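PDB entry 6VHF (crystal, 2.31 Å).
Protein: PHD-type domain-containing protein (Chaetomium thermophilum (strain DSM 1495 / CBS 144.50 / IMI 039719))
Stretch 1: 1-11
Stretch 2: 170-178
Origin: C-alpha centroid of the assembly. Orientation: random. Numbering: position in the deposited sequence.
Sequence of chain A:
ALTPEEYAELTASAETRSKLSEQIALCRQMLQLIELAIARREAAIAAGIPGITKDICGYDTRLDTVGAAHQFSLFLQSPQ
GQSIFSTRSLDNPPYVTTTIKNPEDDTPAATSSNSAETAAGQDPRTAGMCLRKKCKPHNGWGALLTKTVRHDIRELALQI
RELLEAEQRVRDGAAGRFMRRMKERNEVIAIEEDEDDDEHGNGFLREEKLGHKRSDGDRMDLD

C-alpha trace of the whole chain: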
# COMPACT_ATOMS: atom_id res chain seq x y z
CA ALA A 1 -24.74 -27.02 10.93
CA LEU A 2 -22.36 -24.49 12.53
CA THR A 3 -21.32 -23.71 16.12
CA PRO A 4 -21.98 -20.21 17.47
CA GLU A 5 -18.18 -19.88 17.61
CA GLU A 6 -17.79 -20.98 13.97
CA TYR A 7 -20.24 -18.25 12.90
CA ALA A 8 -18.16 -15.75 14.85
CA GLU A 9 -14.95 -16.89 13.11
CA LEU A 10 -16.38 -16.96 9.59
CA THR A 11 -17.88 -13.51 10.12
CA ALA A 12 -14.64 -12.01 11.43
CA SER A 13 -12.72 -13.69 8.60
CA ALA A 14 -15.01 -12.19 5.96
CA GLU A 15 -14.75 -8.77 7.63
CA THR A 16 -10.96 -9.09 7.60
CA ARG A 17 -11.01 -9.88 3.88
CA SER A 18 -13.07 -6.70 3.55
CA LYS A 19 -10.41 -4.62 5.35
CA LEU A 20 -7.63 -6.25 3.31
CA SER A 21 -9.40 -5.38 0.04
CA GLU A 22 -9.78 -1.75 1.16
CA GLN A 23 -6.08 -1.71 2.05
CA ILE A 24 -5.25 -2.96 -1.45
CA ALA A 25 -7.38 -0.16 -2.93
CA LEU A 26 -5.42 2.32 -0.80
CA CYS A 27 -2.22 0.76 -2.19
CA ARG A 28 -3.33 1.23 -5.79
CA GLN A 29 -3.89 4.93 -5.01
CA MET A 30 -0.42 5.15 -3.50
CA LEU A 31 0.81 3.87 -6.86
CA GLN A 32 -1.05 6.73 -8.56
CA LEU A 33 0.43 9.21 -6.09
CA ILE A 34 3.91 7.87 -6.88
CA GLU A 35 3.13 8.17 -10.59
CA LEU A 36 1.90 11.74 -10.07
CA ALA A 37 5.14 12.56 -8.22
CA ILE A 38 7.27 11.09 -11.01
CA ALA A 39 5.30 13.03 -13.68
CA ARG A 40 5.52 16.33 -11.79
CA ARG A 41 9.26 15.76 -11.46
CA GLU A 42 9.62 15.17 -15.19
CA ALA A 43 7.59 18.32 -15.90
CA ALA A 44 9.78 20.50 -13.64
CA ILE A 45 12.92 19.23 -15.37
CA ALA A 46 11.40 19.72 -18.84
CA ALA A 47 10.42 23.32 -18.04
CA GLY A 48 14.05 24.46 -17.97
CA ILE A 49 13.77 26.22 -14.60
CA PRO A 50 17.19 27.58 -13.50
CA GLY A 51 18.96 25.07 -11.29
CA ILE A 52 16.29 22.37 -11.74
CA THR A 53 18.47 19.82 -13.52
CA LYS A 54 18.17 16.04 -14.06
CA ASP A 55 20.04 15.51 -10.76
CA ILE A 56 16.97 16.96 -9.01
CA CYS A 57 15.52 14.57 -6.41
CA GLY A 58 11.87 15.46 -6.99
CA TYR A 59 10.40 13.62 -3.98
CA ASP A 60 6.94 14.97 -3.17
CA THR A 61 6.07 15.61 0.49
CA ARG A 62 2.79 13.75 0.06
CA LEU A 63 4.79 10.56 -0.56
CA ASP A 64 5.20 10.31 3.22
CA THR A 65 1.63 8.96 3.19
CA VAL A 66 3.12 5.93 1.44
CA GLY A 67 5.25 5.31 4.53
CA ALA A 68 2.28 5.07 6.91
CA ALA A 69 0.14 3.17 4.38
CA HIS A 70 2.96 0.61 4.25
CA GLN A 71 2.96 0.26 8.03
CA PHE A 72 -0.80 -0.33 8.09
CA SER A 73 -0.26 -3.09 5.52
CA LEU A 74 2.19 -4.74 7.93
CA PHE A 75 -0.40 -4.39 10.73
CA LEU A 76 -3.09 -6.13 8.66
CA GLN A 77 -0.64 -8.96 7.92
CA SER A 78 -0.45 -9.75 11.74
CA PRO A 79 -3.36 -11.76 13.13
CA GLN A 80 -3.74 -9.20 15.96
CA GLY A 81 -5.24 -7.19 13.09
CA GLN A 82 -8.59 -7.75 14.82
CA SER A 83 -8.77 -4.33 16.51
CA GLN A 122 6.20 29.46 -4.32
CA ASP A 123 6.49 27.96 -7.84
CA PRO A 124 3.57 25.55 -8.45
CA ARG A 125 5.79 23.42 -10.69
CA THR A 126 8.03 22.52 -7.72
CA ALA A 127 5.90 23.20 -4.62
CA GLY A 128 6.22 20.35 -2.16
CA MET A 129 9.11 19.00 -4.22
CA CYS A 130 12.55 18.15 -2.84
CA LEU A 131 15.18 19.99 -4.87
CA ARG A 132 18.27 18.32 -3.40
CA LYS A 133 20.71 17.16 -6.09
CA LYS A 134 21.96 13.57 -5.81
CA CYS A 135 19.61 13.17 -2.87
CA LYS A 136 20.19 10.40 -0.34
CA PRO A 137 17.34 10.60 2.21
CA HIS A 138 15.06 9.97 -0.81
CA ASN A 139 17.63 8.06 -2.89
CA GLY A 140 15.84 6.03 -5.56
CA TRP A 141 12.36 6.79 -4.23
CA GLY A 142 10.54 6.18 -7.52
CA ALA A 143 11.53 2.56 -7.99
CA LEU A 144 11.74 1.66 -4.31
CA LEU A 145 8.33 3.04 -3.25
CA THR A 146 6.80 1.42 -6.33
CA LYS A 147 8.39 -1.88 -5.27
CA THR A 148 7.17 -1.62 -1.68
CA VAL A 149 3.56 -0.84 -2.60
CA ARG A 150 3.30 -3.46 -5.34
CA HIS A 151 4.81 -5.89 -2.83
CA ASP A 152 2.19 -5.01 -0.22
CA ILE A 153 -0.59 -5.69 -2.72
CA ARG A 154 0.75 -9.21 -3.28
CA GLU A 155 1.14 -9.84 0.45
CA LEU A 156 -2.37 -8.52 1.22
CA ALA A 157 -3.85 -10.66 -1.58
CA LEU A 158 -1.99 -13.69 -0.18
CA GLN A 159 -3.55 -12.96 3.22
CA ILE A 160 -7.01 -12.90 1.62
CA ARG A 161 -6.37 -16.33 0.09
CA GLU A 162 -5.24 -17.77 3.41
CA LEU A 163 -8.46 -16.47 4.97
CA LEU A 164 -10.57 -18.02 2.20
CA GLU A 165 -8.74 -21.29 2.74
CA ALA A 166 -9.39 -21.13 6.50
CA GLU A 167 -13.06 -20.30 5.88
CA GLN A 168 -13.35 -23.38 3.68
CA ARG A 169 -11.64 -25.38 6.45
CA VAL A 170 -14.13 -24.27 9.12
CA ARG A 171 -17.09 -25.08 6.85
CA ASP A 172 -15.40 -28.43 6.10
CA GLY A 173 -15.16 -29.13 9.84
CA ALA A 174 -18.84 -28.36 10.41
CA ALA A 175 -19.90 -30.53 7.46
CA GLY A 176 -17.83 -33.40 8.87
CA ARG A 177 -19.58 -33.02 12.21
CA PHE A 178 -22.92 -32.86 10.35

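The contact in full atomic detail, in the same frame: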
# COMPACT_ATOMS: atom_id res chain seq x y z
N ALA A 1 -25.51 -25.96 10.29
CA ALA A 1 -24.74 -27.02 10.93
C ALA A 1 -23.50 -26.47 11.63
O ALA A 1 -22.52 -27.18 11.80
CB ALA A 1 -24.35 -28.09 9.91
N LEU A 2 -23.54 -25.20 12.06
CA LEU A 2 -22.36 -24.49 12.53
C LEU A 2 -22.50 -24.08 14.00
O LEU A 2 -23.56 -23.63 14.42
CB LEU A 2 -22.09 -23.25 11.65
CG LEU A 2 -21.36 -23.50 10.31
CD1 LEU A 2 -21.88 -22.65 9.17
CD2 LEU A 2 -19.87 -23.28 10.49
N THR A 3 -21.40 -24.21 14.75
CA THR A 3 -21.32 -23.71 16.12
C THR A 3 -21.54 -22.20 16.14
O THR A 3 -21.16 -21.51 15.19
CB THR A 3 -19.94 -23.99 16.74
OG1 THR A 3 -19.48 -25.31 16.38
CG2 THR A 3 -19.97 -23.87 18.27
N PRO A 4 -22.10 -21.66 17.22
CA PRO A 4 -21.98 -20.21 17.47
C PRO A 4 -20.56 -19.67 17.29
O PRO A 4 -20.39 -18.55 16.77
CB PRO A 4 -22.44 -20.08 18.92
CG PRO A 4 -23.47 -21.16 19.07
CD PRO A 4 -23.02 -22.30 18.18
N GLU A 5 -19.54 -20.40 17.72
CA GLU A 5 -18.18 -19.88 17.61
C GLU A 5 -17.68 -19.93 16.17
O GLU A 5 -16.88 -19.07 15.78
CB GLU A 5 -17.24 -20.65 18.56
CG GLU A 5 -15.75 -20.59 18.16
CD GLU A 5 -15.07 -19.29 18.60
OE1 GLU A 5 -15.77 -18.51 19.28
OE2 GLU A 5 -13.90 -19.05 18.22
N GLU A 6 -18.14 -20.91 15.39
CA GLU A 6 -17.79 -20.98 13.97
C GLU A 6 -18.41 -19.83 13.19
O GLU A 6 -17.77 -19.28 12.28
CB GLU A 6 -18.20 -22.35 13.39
CG GLU A 6 -17.30 -23.54 13.86
CD GLU A 6 -17.90 -24.94 13.65
OE1 GLU A 6 -17.13 -25.91 13.59
OE2 GLU A 6 -19.15 -25.07 13.58
N TYR A 7 -19.65 -19.45 13.51
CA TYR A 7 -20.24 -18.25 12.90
C TYR A 7 -19.40 -17.03 13.21
O TYR A 7 -19.15 -16.18 12.33
CB TYR A 7 -21.67 -18.02 13.40
CG TYR A 7 -22.73 -18.92 12.81
CD1 TYR A 7 -23.03 -18.88 11.47
CD2 TYR A 7 -23.46 -19.80 13.63
CE1 TYR A 7 -24.01 -19.70 10.92
CE2 TYR A 7 -24.45 -20.63 13.09
CZ TYR A 7 -24.72 -20.57 11.74
OH TYR A 7 -25.69 -21.37 11.18
N ALA A 8 -18.95 -16.91 14.46
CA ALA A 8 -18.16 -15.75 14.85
C ALA A 8 -16.84 -15.70 14.07
O ALA A 8 -16.39 -14.63 13.66
CB ALA A 8 -17.92 -15.76 16.36
N GLU A 9 -16.22 -16.86 13.84
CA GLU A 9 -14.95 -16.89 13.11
C GLU A 9 -15.14 -16.57 11.64
O GLU A 9 -14.38 -15.78 11.06
CB GLU A 9 -14.29 -18.26 13.27
CG GLU A 9 -13.98 -18.64 14.70
CD GLU A 9 -13.37 -20.03 14.80
OE1 GLU A 9 -13.40 -20.61 15.90
OE2 GLU A 9 -12.88 -20.52 13.77
N LEU A 10 -16.11 -17.23 10.99
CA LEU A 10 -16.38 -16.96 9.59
C LEU A 10 -16.69 -15.49 9.37
O LEU A 10 -16.21 -14.89 8.40
CB LEU A 10 -17.54 -17.83 9.10
CG LEU A 10 -17.23 -19.33 9.20
CD1 LEU A 10 -18.49 -20.22 9.14
CD2 LEU A 10 -16.22 -19.73 8.13
N THR A 11 -17.47 -14.90 10.27
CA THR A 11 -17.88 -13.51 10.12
C THR A 11 -16.67 -12.59 10.24
O THR A 11 -16.50 -11.66 9.44
CB THR A 11 -18.94 -13.15 11.16
OG1 THR A 11 -20.02 -14.10 11.09
CG2 THR A 11 -19.46 -11.70 10.95
N VAL A 170 -13.10 -24.28 8.08
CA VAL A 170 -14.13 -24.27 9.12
C VAL A 170 -15.42 -24.91 8.60
O VAL A 170 -15.98 -25.82 9.23
CB VAL A 170 -14.37 -22.85 9.64
CG1 VAL A 170 -15.66 -22.78 10.42
CG2 VAL A 170 -13.18 -22.40 10.50
N ARG A 171 -15.89 -24.47 7.43
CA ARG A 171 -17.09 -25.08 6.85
C ARG A 171 -16.90 -26.58 6.61
O ARG A 171 -17.85 -27.36 6.78
CB ARG A 171 -17.47 -24.39 5.55
CG ARG A 171 -17.95 -22.95 5.70
CD ARG A 171 -18.49 -22.48 4.37
NE ARG A 171 -17.52 -22.71 3.29
CZ ARG A 171 -16.70 -21.78 2.80
NH1 ARG A 171 -16.72 -20.55 3.30
NH2 ARG A 171 -15.84 -22.08 1.82
N ASP A 172 -15.69 -27.00 6.22
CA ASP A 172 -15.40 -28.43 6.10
C ASP A 172 -15.53 -29.14 7.45
O ASP A 172 -16.05 -30.26 7.52
CB ASP A 172 -13.99 -28.65 5.54
CG ASP A 172 -13.91 -28.41 4.04
OD1 ASP A 172 -14.96 -28.44 3.36
OD2 ASP A 172 -12.78 -28.20 3.54
N GLY A 173 -15.05 -28.51 8.53
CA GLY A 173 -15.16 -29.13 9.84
C GLY A 173 -16.60 -29.31 10.29
O GLY A 173 -16.97 -30.35 10.84
N ALA A 174 -17.44 -28.30 10.04
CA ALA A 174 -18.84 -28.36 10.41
C ALA A 174 -19.63 -29.35 9.55
O ALA A 174 -20.59 -29.96 10.04
CB ALA A 174 -19.46 -26.96 10.33
N ALA A 175 -19.25 -29.51 8.28
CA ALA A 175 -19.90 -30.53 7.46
C ALA A 175 -19.49 -31.94 7.89
O ALA A 175 -20.30 -32.87 7.81
CB ALA A 175 -19.58 -30.32 5.98
N GLY A 176 -18.25 -32.11 8.36
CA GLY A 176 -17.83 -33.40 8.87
C GLY A 176 -18.54 -33.77 10.15
O GLY A 176 -18.85 -34.95 10.39
N ARG A 177 -18.80 -32.78 11.01
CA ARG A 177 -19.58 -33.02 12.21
C ARG A 177 -21.06 -33.19 11.91
O ARG A 177 -21.78 -33.81 12.70
CB ARG A 177 -19.37 -31.87 13.20
CG ARG A 177 -19.64 -32.21 14.65
CD ARG A 177 -19.08 -31.14 15.57
NE ARG A 177 -19.92 -30.95 16.75
CZ ARG A 177 -19.69 -30.05 17.70
NH1 ARG A 177 -20.51 -29.95 18.74
NH2 ARG A 177 -18.63 -29.26 17.62
N PHE A 178 -21.53 -32.68 10.77
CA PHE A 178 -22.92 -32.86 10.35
C PHE A 178 -23.16 -34.27 9.80
O PHE A 178 -22.24 -35.08 9.72
CB PHE A 178 -23.30 -31.81 9.29

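The N-terminal segment and the distant stretch 170-178 meet in a small, mainly apolar, near-antiparallel contact that no hydrogen bond crosses among the modelled atoms, an example of how short aliphatic side chains can join two helical ends while the carboxylate of Glu-6 is held by Thr-3 of its own segment. The helix axes run at 159° and come no closer than 10.9 Å, so the space between them is bridged by side chains. Val-170 is the centre of the arrangement and gives up the largest area of any residue here. Its CG1 lies 3.9 Å from Leu-10 CD2, 3.9 Å from Glu-6 CG and 4.2 Å from Leu-2 CD2, so that one methyl serves three neighbours, among them the aliphatic part of a glutamate.

At Ala-174, one turn further along the same helix, the backbones are closer. The CA atoms of Leu-2 and Ala-174 are 5.6 Å apart, against 6.9 Å for those of Glu-6 and Val-170, and the methyl meets both backbone and side chain: Ala-174 CB is 3.4 Å from Ala-1 O and 3.7 Å from Leu-2 CD2. Although the CA-to-CB bond of Leu-2 points sideways, the end of its side chain comes nearer and reaches both Val-170 and Ala-174.

The Glu-6 carboxylate is held locally. Its OE2 accepts a hydrogen bond from Thr-3 N (2.7 Å, nearly straight at 166°) and a weak one from Thr-3 OG1 (2.8 Å), tying the residue just before the helix to its first turn. The same oxygen packs 3.8 Å from Ala-174 CB without bonding across the interface. At the margin, Ala-1 CB touches Phe-178 CB at 3.9 Å; the Phe-178 ring is not modelled, so its contribution cannot be judged.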